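Local coordinates for indole-3-acetic acid-amido synthetase GH3.15 (Arabidopsis thaliana, PDB 6E1Q), which uses ATP to couple the auxin precursor indole-3-butyric acid, and the herbicide 4-(2,4-dichlorophenoxy)butanoic acid, to glutamine as amide conjugates, at residues Phe229-Trp234 against Thr281-Ile286; Val448-Leu453 against Glu508-Ala513; Thr506-Glu509 against Val514-Lys517; Phe538-Asn543 against Glu571-Ser576; Arg559-Thr562 against Ala566-Ile569. One frame throughout, in Å; residues are numbered along the deposited sequence.

Contact 1: residues Phe229-Trp234 against Thr281-Ile286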
# COMPACT_ATOMS: atom_id res chain seq x y z
N PHE A 229 -12.26 9.82 11.62
CA PHE A 229 -13.70 9.97 11.40
C PHE A 229 -14.50 9.50 12.62
O PHE A 229 -15.46 10.16 13.04
CB PHE A 229 -14.11 9.20 10.14
CG PHE A 229 -15.44 9.61 9.60
CD1 PHE A 229 -16.61 9.01 10.07
CD2 PHE A 229 -15.54 10.60 8.63
CE1 PHE A 229 -17.84 9.38 9.58
CE2 PHE A 229 -16.79 10.98 8.13
CZ PHE A 229 -17.94 10.37 8.60
N LEU A 230 -14.11 8.37 13.21
CA LEU A 230 -14.82 7.88 14.40
C LEU A 230 -14.75 8.88 15.54
O LEU A 230 -15.75 9.12 16.23
CB LEU A 230 -14.23 6.55 14.85
CG LEU A 230 -14.77 5.28 14.23
CD1 LEU A 230 -13.88 4.11 14.65
CD2 LEU A 230 -16.23 5.06 14.62
N GLU A 231 -13.56 9.46 15.78
CA GLU A 231 -13.40 10.45 16.84
C GLU A 231 -14.40 11.59 16.68
O GLU A 231 -14.93 12.09 17.67
CB GLU A 231 -11.97 11.00 16.86
CG GLU A 231 -10.93 10.05 17.44
CD GLU A 231 -9.48 10.54 17.21
OE1 GLU A 231 -9.26 11.36 16.30
OE2 GLU A 231 -8.58 10.09 17.93
N ASP A 232 -14.66 12.01 15.44
CA ASP A 232 -15.51 13.16 15.21
C ASP A 232 -17.00 12.82 15.23
O ASP A 232 -17.81 13.69 15.54
CB ASP A 232 -15.19 13.81 13.87
CG ASP A 232 -13.87 14.57 13.89
OD1 ASP A 232 -13.38 14.89 15.00
OD2 ASP A 232 -13.33 14.82 12.80
N HIS A 233 -17.37 11.58 14.90
CA HIS A 233 -18.76 11.28 14.59
C HIS A 233 -19.36 10.12 15.35
O HIS A 233 -20.53 9.78 15.11
CB HIS A 233 -18.92 11.03 13.08
CG HIS A 233 -18.45 12.18 12.24
ND1 HIS A 233 -19.09 13.40 12.24
CD2 HIS A 233 -17.39 12.31 11.41
CE1 HIS A 233 -18.45 14.23 11.43
NE2 HIS A 233 -17.42 13.59 10.91
N TRP A 234 -18.62 9.50 16.27
CA TRP A 234 -19.17 8.35 16.98
C TRP A 234 -20.51 8.62 17.68
O TRP A 234 -21.37 7.73 17.64
CB TRP A 234 -18.13 7.78 17.95
CG TRP A 234 -17.76 8.60 19.15
CD1 TRP A 234 -16.64 9.39 19.29
CD2 TRP A 234 -18.46 8.68 20.41
NE1 TRP A 234 -16.62 9.98 20.53
CE2 TRP A 234 -17.72 9.55 21.24
CE3 TRP A 234 -19.64 8.10 20.90
CZ2 TRP A 234 -18.12 9.86 22.54
CZ3 TRP A 234 -20.05 8.41 22.20
CH2 TRP A 234 -19.28 9.28 23.01
N THR A 281 -11.43 8.41 27.73
CA THR A 281 -10.46 9.47 27.41
C THR A 281 -9.39 8.99 26.44
O THR A 281 -9.12 9.64 25.42
CB THR A 281 -9.78 9.99 28.68
OG1 THR A 281 -10.74 10.04 29.74
CG2 THR A 281 -9.19 11.35 28.42
N SER A 282 -8.73 7.89 26.77
CA SER A 282 -7.71 7.33 25.90
C SER A 282 -8.35 6.43 24.86
O SER A 282 -9.12 5.52 25.20
CB SER A 282 -6.69 6.55 26.72
OG SER A 282 -5.70 6.02 25.86
N TRP A 283 -8.03 6.66 23.59
CA TRP A 283 -8.45 5.76 22.53
C TRP A 283 -7.44 4.65 22.28
O TRP A 283 -7.48 4.01 21.22
CB TRP A 283 -8.74 6.56 21.26
CG TRP A 283 -10.17 7.05 21.27
CD1 TRP A 283 -10.84 7.54 22.35
CD2 TRP A 283 -11.10 7.04 20.19
NE1 TRP A 283 -12.13 7.86 22.00
CE2 TRP A 283 -12.31 7.56 20.68
CE3 TRP A 283 -11.02 6.67 18.85
CZ2 TRP A 283 -13.44 7.72 19.87
CZ3 TRP A 283 -12.14 6.82 18.05
CH2 TRP A 283 -13.33 7.33 18.57
N GLU A 284 -6.54 4.40 23.24
CA GLU A 284 -5.68 3.23 23.15
C GLU A 284 -6.54 1.98 23.02
O GLU A 284 -7.56 1.84 23.70
CB GLU A 284 -4.77 3.13 24.38
CG GLU A 284 -3.89 1.88 24.34
CD GLU A 284 -2.95 1.75 25.53
OE1 GLU A 284 -2.18 0.77 25.57
OE2 GLU A 284 -2.96 2.63 26.41
N ALA A 285 -6.14 1.09 22.11
CA ALA A 285 -6.83 -0.18 21.88
C ALA A 285 -8.26 -0.01 21.34
O ALA A 285 -9.02 -0.98 21.33
CB ALA A 285 -6.86 -1.03 23.16
N ILE A 286 -8.63 1.19 20.87
CA ILE A 286 -10.00 1.42 20.38
C ILE A 286 -10.40 0.40 19.31
O ILE A 286 -11.57 -0.00 19.23
CB ILE A 286 -10.14 2.86 19.86
CG1 ILE A 286 -11.61 3.19 19.55
CG2 ILE A 286 -9.28 3.07 18.62
CD1 ILE A 286 -12.54 3.09 20.78
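Trp283 pushes its indole against the side of helix 220-243, where Leu230, Glu231 and Trp234 receive it, and so illustrates how one large aromatic side chain sent out from a loop can fasten that loop to a helix. The six-membered ring is the tightly packed part. Glu231 CG, anti to its carbonyl carbon and beside the backbone N (chi1 -75°), is thereby brought over one face, 3.7 Å from the centroid of the Trp283 six-membered ring and 18° off its normal, a CH-pi contact; Ile286 CG1 covers the opposite face of the indole. Leu230 CB meets the ring at its edge, in plane, 3.8 Å from Trp283 CZ3. Trp234 CD1 also comes up to the edge, 3.7 Å from Trp283 CZ2, and the two indoles meet obliquely, their planes at 49°. The Trp283 NE1 hydrogen is spent on Cys278 O, which helps to fix the turn of the ring. Toward the outside the contact slackens: beyond CG the Glu231 chain runs on extended, its carboxylate steeply turned against the indole, and both Glu231 and Trp234 remain partly exposed, whereas Leu230 and Trp283 are buried. Replacing Trp283 with an alanine would probably open a gap between Glu231 CG and Ile286 CG1 and leave Cys278 O without its indole donor. A type II turn from Trp283 to Ile286 leads directly into helix 286-290. Around the pair, Leu202 of helix 194-207 touches Leu230, Tyr315 of helix 309-316 touches both Glu231 and Ile286, and Glu275 and Cys278 of helix 268-278 lie against Trp234.

Contact 2: residues Val448-Leu453 against Glu508-Ala513; sequences VTNAKL and EESLDA
Two helices of the C-terminal domain, 441-452 and 497-510, are joined at their partly exposed margin by a polar pair, Asn450 and Ser510. Their CA atoms are 7.5 Å apart, and Ser510 OG lies 2.8 Å from Asn450 OD1, hydroxyl against amide oxygen. Thr506 O, one turn back on the serine's own helix, also lies by the hydroxyl. In Ser510 the OG stands anti to the carbonyl carbon and beside the backbone N (chi1 -72°), a setting that places it near that carbonyl as well as facing the neighbouring helix. Asn450 CG is turned the same way on its own backbone (chi1 -69°), carrying OD1 out to the serine. Lys446 NZ, one turn earlier, hydrogen-bonds to OD1, and the positive charge of Lys446 would probably polarise the amide C=O toward the oxygen. Only 72 Å² is buried by the two segments, as befits a pair at the margin. Deeper in, Ala451 meets Thr506 and Val507, while Ala447 touches Ser510 and Leu511, and Val448 turns to Leu462 and Phe465 of strand 461-470. The arrangement is that of two helices of the C-terminal domain packing through Ala447, Ala451 and Val507, with Asn450 and Ser510 at the partly exposed edge.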
# COMPACT_ATOMS: atom_id res chain seq x y z
N VAL A 448 14.74 9.19 9.36
CA VAL A 448 13.67 9.71 10.22
C VAL A 448 13.31 8.69 11.30
O VAL A 448 13.07 9.05 12.45
CB VAL A 448 12.45 10.08 9.36
CG1 VAL A 448 11.20 10.21 10.21
CG2 VAL A 448 12.71 11.37 8.59
N THR A 449 13.30 7.41 10.94
CA THR A 449 13.18 6.34 11.94
C THR A 449 14.24 6.45 13.03
O THR A 449 13.92 6.38 14.23
CB THR A 449 13.29 4.98 11.23
OG1 THR A 449 12.10 4.76 10.45
CG2 THR A 449 13.47 3.83 12.24
N ASN A 450 15.51 6.59 12.64
CA ASN A 450 16.57 6.77 13.63
C ASN A 450 16.33 8.00 14.48
O ASN A 450 16.49 7.96 15.71
CB ASN A 450 17.94 6.88 12.97
CG ASN A 450 18.41 5.59 12.33
OD1 ASN A 450 19.22 5.60 11.40
ND2 ASN A 450 17.92 4.47 12.84
N ALA A 451 15.96 9.12 13.85
CA ALA A 451 15.83 10.36 14.61
C ALA A 451 14.60 10.34 15.51
O ALA A 451 14.65 10.85 16.63
CB ALA A 451 15.78 11.56 13.66
N LYS A 452 13.49 9.78 15.04
CA LYS A 452 12.27 9.89 15.86
C LYS A 452 12.36 9.05 17.13
O LYS A 452 11.66 9.35 18.11
CB LYS A 452 11.04 9.50 15.04
CG LYS A 452 10.90 7.99 14.77
CD LYS A 452 9.61 7.70 14.00
CE LYS A 452 9.45 6.24 13.68
NZ LYS A 452 8.13 5.96 13.00
N LEU A 453 13.22 8.04 17.14
CA LEU A 453 13.47 7.26 18.36
C LEU A 453 13.91 8.14 19.52
O LEU A 453 13.60 7.84 20.68
CB LEU A 453 14.54 6.21 18.08
CG LEU A 453 14.41 4.96 18.91
CD1 LEU A 453 13.30 4.09 18.31
CD2 LEU A 453 15.74 4.24 18.95
N GLU A 508 20.68 13.71 9.63
CA GLU A 508 21.82 14.00 8.76
C GLU A 508 22.85 12.89 8.82
O GLU A 508 23.39 12.47 7.79
CB GLU A 508 22.48 15.31 9.15
CG GLU A 508 21.66 16.53 8.89
CD GLU A 508 22.52 17.76 8.80
OE1 GLU A 508 23.14 18.12 9.82
OE2 GLU A 508 22.58 18.36 7.71
N GLU A 509 23.15 12.40 10.03
CA GLU A 509 24.16 11.37 10.19
C GLU A 509 23.73 10.08 9.52
O GLU A 509 24.58 9.24 9.22
CB GLU A 509 24.42 11.16 11.69
CG GLU A 509 25.40 10.05 12.07
CD GLU A 509 26.86 10.44 11.88
OE1 GLU A 509 27.14 11.59 11.48
OE2 GLU A 509 27.74 9.59 12.15
N SER A 510 22.42 9.92 9.27
CA SER A 510 21.87 8.73 8.63
C SER A 510 21.77 8.85 7.12
O SER A 510 21.42 7.85 6.47
CB SER A 510 20.48 8.45 9.18
OG SER A 510 20.52 7.96 10.50
N LEU A 511 22.02 10.02 6.53
CA LEU A 511 21.91 10.16 5.09
C LEU A 511 23.19 9.62 4.45
O LEU A 511 24.10 9.13 5.13
CB LEU A 511 21.60 11.60 4.72
CG LEU A 511 20.30 12.18 5.32
CD1 LEU A 511 20.16 13.66 5.04
CD2 LEU A 511 19.06 11.44 4.84
N ASP A 512 23.29 9.71 3.12
CA ASP A 512 24.38 9.01 2.45
C ASP A 512 25.64 9.88 2.37
O ASP A 512 25.66 11.05 2.77
CB ASP A 512 23.94 8.50 1.07
CG ASP A 512 23.77 9.61 0.02
OD1 ASP A 512 24.19 10.77 0.22
OD2 ASP A 512 23.20 9.29 -1.04
N ALA A 513 26.70 9.29 1.81
CA ALA A 513 28.00 9.96 1.79
C ALA A 513 27.99 11.22 0.93
O ALA A 513 28.73 12.16 1.23
CB ALA A 513 29.06 8.99 1.28

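Contact 3: residues Thr506-Glu509 against Val514-Lys517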
# COMPACT_ATOMS: atom_id res chain seq x y z
N THR A 506 20.63 13.64 13.79
CA THR A 506 20.54 12.19 13.63
C THR A 506 20.02 11.83 12.25
O THR A 506 20.47 10.84 11.67
CB THR A 506 19.64 11.62 14.73
OG1 THR A 506 20.17 12.02 15.99
CG2 THR A 506 19.60 10.09 14.68
N VAL A 507 19.08 12.61 11.72
CA VAL A 507 18.71 12.46 10.31
C VAL A 507 19.93 12.62 9.43
O VAL A 507 20.20 11.79 8.55
CB VAL A 507 17.62 13.48 9.91
CG1 VAL A 507 17.21 13.24 8.46
CG2 VAL A 507 16.42 13.38 10.81
N GLU A 508 20.68 13.71 9.63
CA GLU A 508 21.82 14.00 8.76
C GLU A 508 22.85 12.89 8.82
O GLU A 508 23.39 12.47 7.79
CB GLU A 508 22.48 15.31 9.15
CG GLU A 508 21.66 16.53 8.89
CD GLU A 508 22.52 17.76 8.80
OE1 GLU A 508 23.14 18.12 9.82
OE2 GLU A 508 22.58 18.36 7.71
N GLU A 509 23.15 12.40 10.03
CA GLU A 509 24.16 11.37 10.19
C GLU A 509 23.73 10.08 9.52
O GLU A 509 24.58 9.24 9.22
CB GLU A 509 24.42 11.16 11.69
CG GLU A 509 25.40 10.05 12.07
CD GLU A 509 26.86 10.44 11.88
OE1 GLU A 509 27.14 11.59 11.48
OE2 GLU A 509 27.74 9.59 12.15
N VAL A 514 27.18 11.25 -0.13
CA VAL A 514 27.17 12.44 -0.98
C VAL A 514 26.58 13.62 -0.22
O VAL A 514 27.13 14.73 -0.24
CB VAL A 514 26.42 12.17 -2.30
CG1 VAL A 514 26.34 13.44 -3.14
CG2 VAL A 514 27.13 11.08 -3.09
N TYR A 515 25.47 13.39 0.49
CA TYR A 515 24.95 14.41 1.39
C TYR A 515 25.99 14.80 2.43
O TYR A 515 26.26 15.99 2.65
CB TYR A 515 23.67 13.91 2.08
CG TYR A 515 23.08 14.93 3.03
CD1 TYR A 515 23.51 15.01 4.36
CD2 TYR A 515 22.12 15.84 2.59
CE1 TYR A 515 22.99 15.97 5.23
CE2 TYR A 515 21.59 16.80 3.45
CZ TYR A 515 22.03 16.85 4.77
OH TYR A 515 21.53 17.80 5.61
N ARG A 516 26.59 13.81 3.09
CA ARG A 516 27.43 14.12 4.24
C ARG A 516 28.73 14.78 3.81
O ARG A 516 29.19 15.73 4.45
CB ARG A 516 27.68 12.85 5.05
CG ARG A 516 26.44 12.42 5.83
CD ARG A 516 26.69 11.19 6.69
NE ARG A 516 26.70 9.96 5.90
CZ ARG A 516 27.80 9.34 5.49
NH1 ARG A 516 28.99 9.83 5.79
NH2 ARG A 516 27.70 8.23 4.77
N LYS A 517 29.32 14.32 2.70
CA LYS A 517 30.47 15.01 2.13
C LYS A 517 30.09 16.44 1.74
O LYS A 517 30.87 17.37 1.94
CB LYS A 517 31.01 14.24 0.93
CG LYS A 517 32.27 14.83 0.34
CD LYS A 517 32.06 15.57 -0.95
CE LYS A 517 33.24 15.33 -1.88
NZ LYS A 517 33.25 16.27 -3.02
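Tyr515 OH donates a hydrogen bond to Glu508 OE2, and the two oxygens are refined very close, 2.4 Å apart, a value to be taken with caution. The carboxylate oxygen lies at the edge of the phenol ring, near its plane, while the carboxylate plane stands 74° from that of the ring, and the side chains cross at about a right angle. Tyr515 CG stands anti to the backbone N (chi1 180°), which directs the ring toward helix 497-510. Beside this pair the aliphatic part of Arg516 lies against the backbone: its CG is 3.6 Å from Glu508 O and its CD 3.8 Å from Glu509 O. A bend at chi3 (-78°) then turns the guanidinium aside, where NE bonds to Leu511 O and NH1 to Ser585 O. The motif is a pair of consecutive helices, 497-510 and 513-522, joined by a very short connection; Asp512 is the N-cap of the second, its OD1 accepting from Tyr515 N. The Glu508 carboxylate is further gripped from outside, with Arg519 NE in a salt bridge to OE2 and Ser580 OG bonded to OE1. Such a nearby positive charge would be expected to favour the ionised form of the acid. Glu509 sends OE2 to Ser585 OG. Farther out, Ile525 and Leu528 pack on Tyr515, and its ring also meets that of Tyr478.

Contact 4: residues Phe538-Asn543 against Glu571-Ser576; sequences FDELMN and EANVIS
Glu540 and Asn573 cross obliquely, the carboxylate and amide planes steeply inclined to each other. Asn573 ND2 donates to Glu540 OE1 over 3.1 Å, and the bond is fairly straight, with an N-H...O angle of 163°. At the asparagine end the acceptor lies in the amide plane; at the glutamate end the donor comes from above, about 60° out of the carboxylate plane. The bond is therefore well directed at one end and oblique at the other. Glu540 reaches the amide as an extended chain, CG anti to the backbone N (chi1 179°), leaving helix 537-547 at full length. Asn573 ND2 has a second and stronger partner in Ile569 O, in the last turn of helix 564-571, so one amide nitrogen serves both that helix and Glu540. A leucine in place of Asn573 would probably leave Ile569 O and Glu540 OE1 without their shared donor and the glutamate carboxylate freer to turn. Ile569 itself packs against Glu540, and Val533 of strand 529-533 touches Asn573. Asn573 sits within a type I turn from Glu571 to Val574, and its backbone pairs with Lys534. This is the setting of a helix-to-strand connection: helix 564-571 ends, the chain turns, and 574-579 enters as an outer strand of a four-stranded mixed sheet, antiparallel to 529-533.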
# COMPACT_ATOMS: atom_id res chain seq x y z
N PHE A 538 -1.17 17.26 8.33
CA PHE A 538 -1.05 16.28 7.27
C PHE A 538 -2.41 15.82 6.75
O PHE A 538 -2.48 15.30 5.64
CB PHE A 538 -0.19 15.11 7.76
CG PHE A 538 1.27 15.41 7.68
CD1 PHE A 538 1.95 15.20 6.49
CD2 PHE A 538 1.94 15.96 8.76
CE1 PHE A 538 3.31 15.50 6.38
CE2 PHE A 538 3.31 16.28 8.66
CZ PHE A 538 3.99 16.04 7.47
N ASP A 539 -3.49 16.03 7.52
CA ASP A 539 -4.83 15.92 6.96
C ASP A 539 -5.15 17.09 6.03
O ASP A 539 -5.79 16.90 4.99
CB ASP A 539 -5.88 15.84 8.06
CG ASP A 539 -5.83 14.54 8.77
OD1 ASP A 539 -5.10 13.64 8.30
OD2 ASP A 539 -6.53 14.41 9.79
N GLU A 540 -4.72 18.30 6.39
CA GLU A 540 -4.89 19.42 5.46
C GLU A 540 -4.12 19.16 4.17
O GLU A 540 -4.63 19.43 3.07
CB GLU A 540 -4.41 20.74 6.10
CG GLU A 540 -4.53 21.96 5.15
CD GLU A 540 -4.13 23.30 5.80
OE1 GLU A 540 -3.82 23.31 7.01
OE2 GLU A 540 -4.12 24.35 5.11
N LEU A 541 -2.90 18.65 4.28
CA LEU A 541 -2.13 18.31 3.10
C LEU A 541 -2.88 17.30 2.25
O LEU A 541 -3.03 17.46 1.04
CB LEU A 541 -0.76 17.76 3.51
CG LEU A 541 0.19 17.42 2.34
CD1 LEU A 541 0.57 18.69 1.57
CD2 LEU A 541 1.43 16.70 2.82
N MET A 542 -3.39 16.26 2.90
CA MET A 542 -4.12 15.21 2.19
C MET A 542 -5.33 15.77 1.47
O MET A 542 -5.57 15.46 0.30
CB MET A 542 -4.53 14.12 3.17
CG MET A 542 -5.67 13.26 2.66
SD MET A 542 -5.77 11.68 3.47
CE MET A 542 -6.89 12.28 4.69
N ASN A 543 -6.12 16.61 2.16
CA ASN A 543 -7.34 17.14 1.54
C ASN A 543 -7.01 18.04 0.36
O ASN A 543 -7.79 18.15 -0.59
CB ASN A 543 -8.17 17.89 2.58
CG ASN A 543 -8.83 16.96 3.58
OD1 ASN A 543 -9.13 15.81 3.27
ND2 ASN A 543 -9.09 17.46 4.78
N GLU A 571 3.95 25.22 5.05
CA GLU A 571 4.69 26.33 5.64
C GLU A 571 3.83 27.12 6.63
O GLU A 571 4.34 27.56 7.66
CB GLU A 571 5.27 27.24 4.55
CG GLU A 571 6.69 26.84 4.05
CD GLU A 571 7.77 26.76 5.15
OE1 GLU A 571 7.50 27.13 6.31
OE2 GLU A 571 8.90 26.31 4.85
N ALA A 572 2.53 27.27 6.38
CA ALA A 572 1.81 28.04 7.38
C ALA A 572 1.26 27.17 8.52
O ALA A 572 0.62 27.70 9.43
CB ALA A 572 0.69 28.87 6.74
N ASN A 573 1.52 25.87 8.52
CA ASN A 573 1.27 25.08 9.73
C ASN A 573 2.48 25.03 10.66
O ASN A 573 2.38 24.43 11.74
CB ASN A 573 0.85 23.65 9.37
CG ASN A 573 -0.59 23.57 8.90
OD1 ASN A 573 -1.51 23.32 9.70
ND2 ASN A 573 -0.79 23.69 7.58
N VAL A 574 3.61 25.63 10.28
CA VAL A 574 4.85 25.49 11.04
C VAL A 574 4.75 26.24 12.37
O VAL A 574 4.39 27.42 12.41
CB VAL A 574 6.04 26.01 10.22
CG1 VAL A 574 7.26 26.22 11.11
CG2 VAL A 574 6.37 25.04 9.10
N ILE A 575 5.07 25.54 13.46
CA ILE A 575 5.18 26.15 14.79
C ILE A 575 6.62 26.57 15.05
O ILE A 575 6.96 27.76 15.11
CB ILE A 575 4.77 25.19 15.91
CG1 ILE A 575 3.41 24.58 15.70
CG2 ILE A 575 4.89 25.89 17.28
CD1 ILE A 575 3.14 23.49 16.73
N SER A 576 7.46 25.57 15.27
CA SER A 576 8.85 25.76 15.64
C SER A 576 9.72 25.20 14.53
O SER A 576 9.30 24.33 13.75
CB SER A 576 9.14 25.08 16.97
OG SER A 576 8.40 23.88 17.12

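Contact 5: residues Arg559-Thr562 against Ala566-Ile569; sequences RSVT and ALKI
Val561 sits in an extended piece of loop that runs up to helix 564-571, and its CA lies 6.6 Å from that of Leu567 in the first turn of the helix, so the chain has doubled back on itself within a few residues. The meeting is apolar. Val561 CG1, anti to the backbone N (chi1 176°), is the branch that does the touching: it lies 3.5 Å from Ala566 CB and 3.7 Å from Leu567 CD2, lodged between the two consecutive helical side chains. Val561 and Leu567 run alongside one another in opposite senses, and both methyls of the leucine lie near loop carbonyls. There CD2 is 3.5 Å from Val561 O, and CD1 is 3.8 Å from Thr562 O. Val561 and Ala566 are buried, while Thr562, whose CB points away from the helix, marks the exposed margin. Between the segments, Asn563 OD1 accepts from Ala566 N and so binds the connecting residues to the first turn. The loop is held from behind as well, since the backbone of Val561 bonds to that of Ser467 on strand 461-470. The helix thus lies with its loop between two elements of the domain: Leu541 and Phe544 of helix 537-547 press on Ala566, and on the strand Thr466 touches Val561 and Arg468 touches Leu567.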
# COMPACT_ATOMS: atom_id res chain seq x y z
N ARG A 559 6.53 11.65 0.69
CA ARG A 559 7.64 11.93 1.60
C ARG A 559 8.45 13.16 1.20
O ARG A 559 9.31 13.59 1.97
CB ARG A 559 8.54 10.72 1.71
CG ARG A 559 7.85 9.52 2.30
CD ARG A 559 7.02 9.90 3.52
NE ARG A 559 6.56 8.72 4.25
CZ ARG A 559 5.78 8.75 5.32
NH1 ARG A 559 5.35 9.91 5.81
NH2 ARG A 559 5.44 7.62 5.92
N SER A 560 8.22 13.73 0.02
CA SER A 560 8.67 15.08 -0.24
C SER A 560 7.65 15.77 -1.13
O SER A 560 6.92 15.11 -1.87
CB SER A 560 10.07 15.12 -0.86
OG SER A 560 10.02 14.70 -2.20
N VAL A 561 7.62 17.09 -1.06
CA VAL A 561 6.63 17.90 -1.76
C VAL A 561 7.35 18.96 -2.58
O VAL A 561 8.27 19.61 -2.08
CB VAL A 561 5.64 18.55 -0.77
CG1 VAL A 561 4.70 19.44 -1.50
CG2 VAL A 561 4.86 17.48 -0.02
N THR A 562 6.93 19.13 -3.84
CA THR A 562 7.38 20.23 -4.68
C THR A 562 6.28 21.18 -5.09
O THR A 562 6.59 22.33 -5.43
CB THR A 562 8.04 19.71 -5.98
OG1 THR A 562 7.24 18.66 -6.54
CG2 THR A 562 9.45 19.19 -5.70
N ALA A 566 0.93 22.99 -2.05
CA ALA A 566 1.10 22.12 -0.90
C ALA A 566 2.19 22.65 0.03
O ALA A 566 2.05 22.59 1.27
CB ALA A 566 1.40 20.70 -1.37
N LEU A 567 3.28 23.18 -0.54
CA LEU A 567 4.34 23.77 0.28
C LEU A 567 3.81 24.93 1.10
O LEU A 567 4.14 25.08 2.28
CB LEU A 567 5.49 24.25 -0.60
CG LEU A 567 6.30 23.15 -1.25
CD1 LEU A 567 7.45 23.77 -2.05
CD2 LEU A 567 6.80 22.21 -0.18
N LYS A 568 3.01 25.79 0.48
CA LYS A 568 2.41 26.89 1.23
C LYS A 568 1.50 26.38 2.34
O LYS A 568 1.39 27.00 3.40
CB LYS A 568 1.67 27.80 0.25
CG LYS A 568 0.97 28.99 0.88
CD LYS A 568 0.39 29.90 -0.20
CE LYS A 568 -1.08 30.22 0.03
NZ LYS A 568 -1.48 30.39 1.47
N ILE A 569 0.90 25.21 2.14
CA ILE A 569 0.09 24.61 3.20
C ILE A 569 0.96 24.12 4.35
O ILE A 569 0.62 24.30 5.53
CB ILE A 569 -0.77 23.47 2.63
CG1 ILE A 569 -1.91 24.04 1.76
CG2 ILE A 569 -1.26 22.56 3.77
CD1 ILE A 569 -3.01 23.05 1.47

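Overall arrangement
Along the chain, contact 1 stands apart in the N-terminal family region, while the others follow from helix 441-452 onward. Contacts 2 and 3, centres 8 Å apart, share helix 497-510 and touch through Leu511 and Arg516. Contacts 4 and 5, centres 9 Å apart, meet where Glu540 and Leu541 pack on Ile569 and Ala566; contact 5 falls between the two segments of contact 4. The two pairs are about 21 to 26 Å apart between centres. Contact 1 comes nearest contact 4, about 7 Å between nearest atoms, where helix 220-243 faces helix 537-547. All five lie away from the nucleotide and substrate sites: they hold helices and strands of the fold together and do not line the active site.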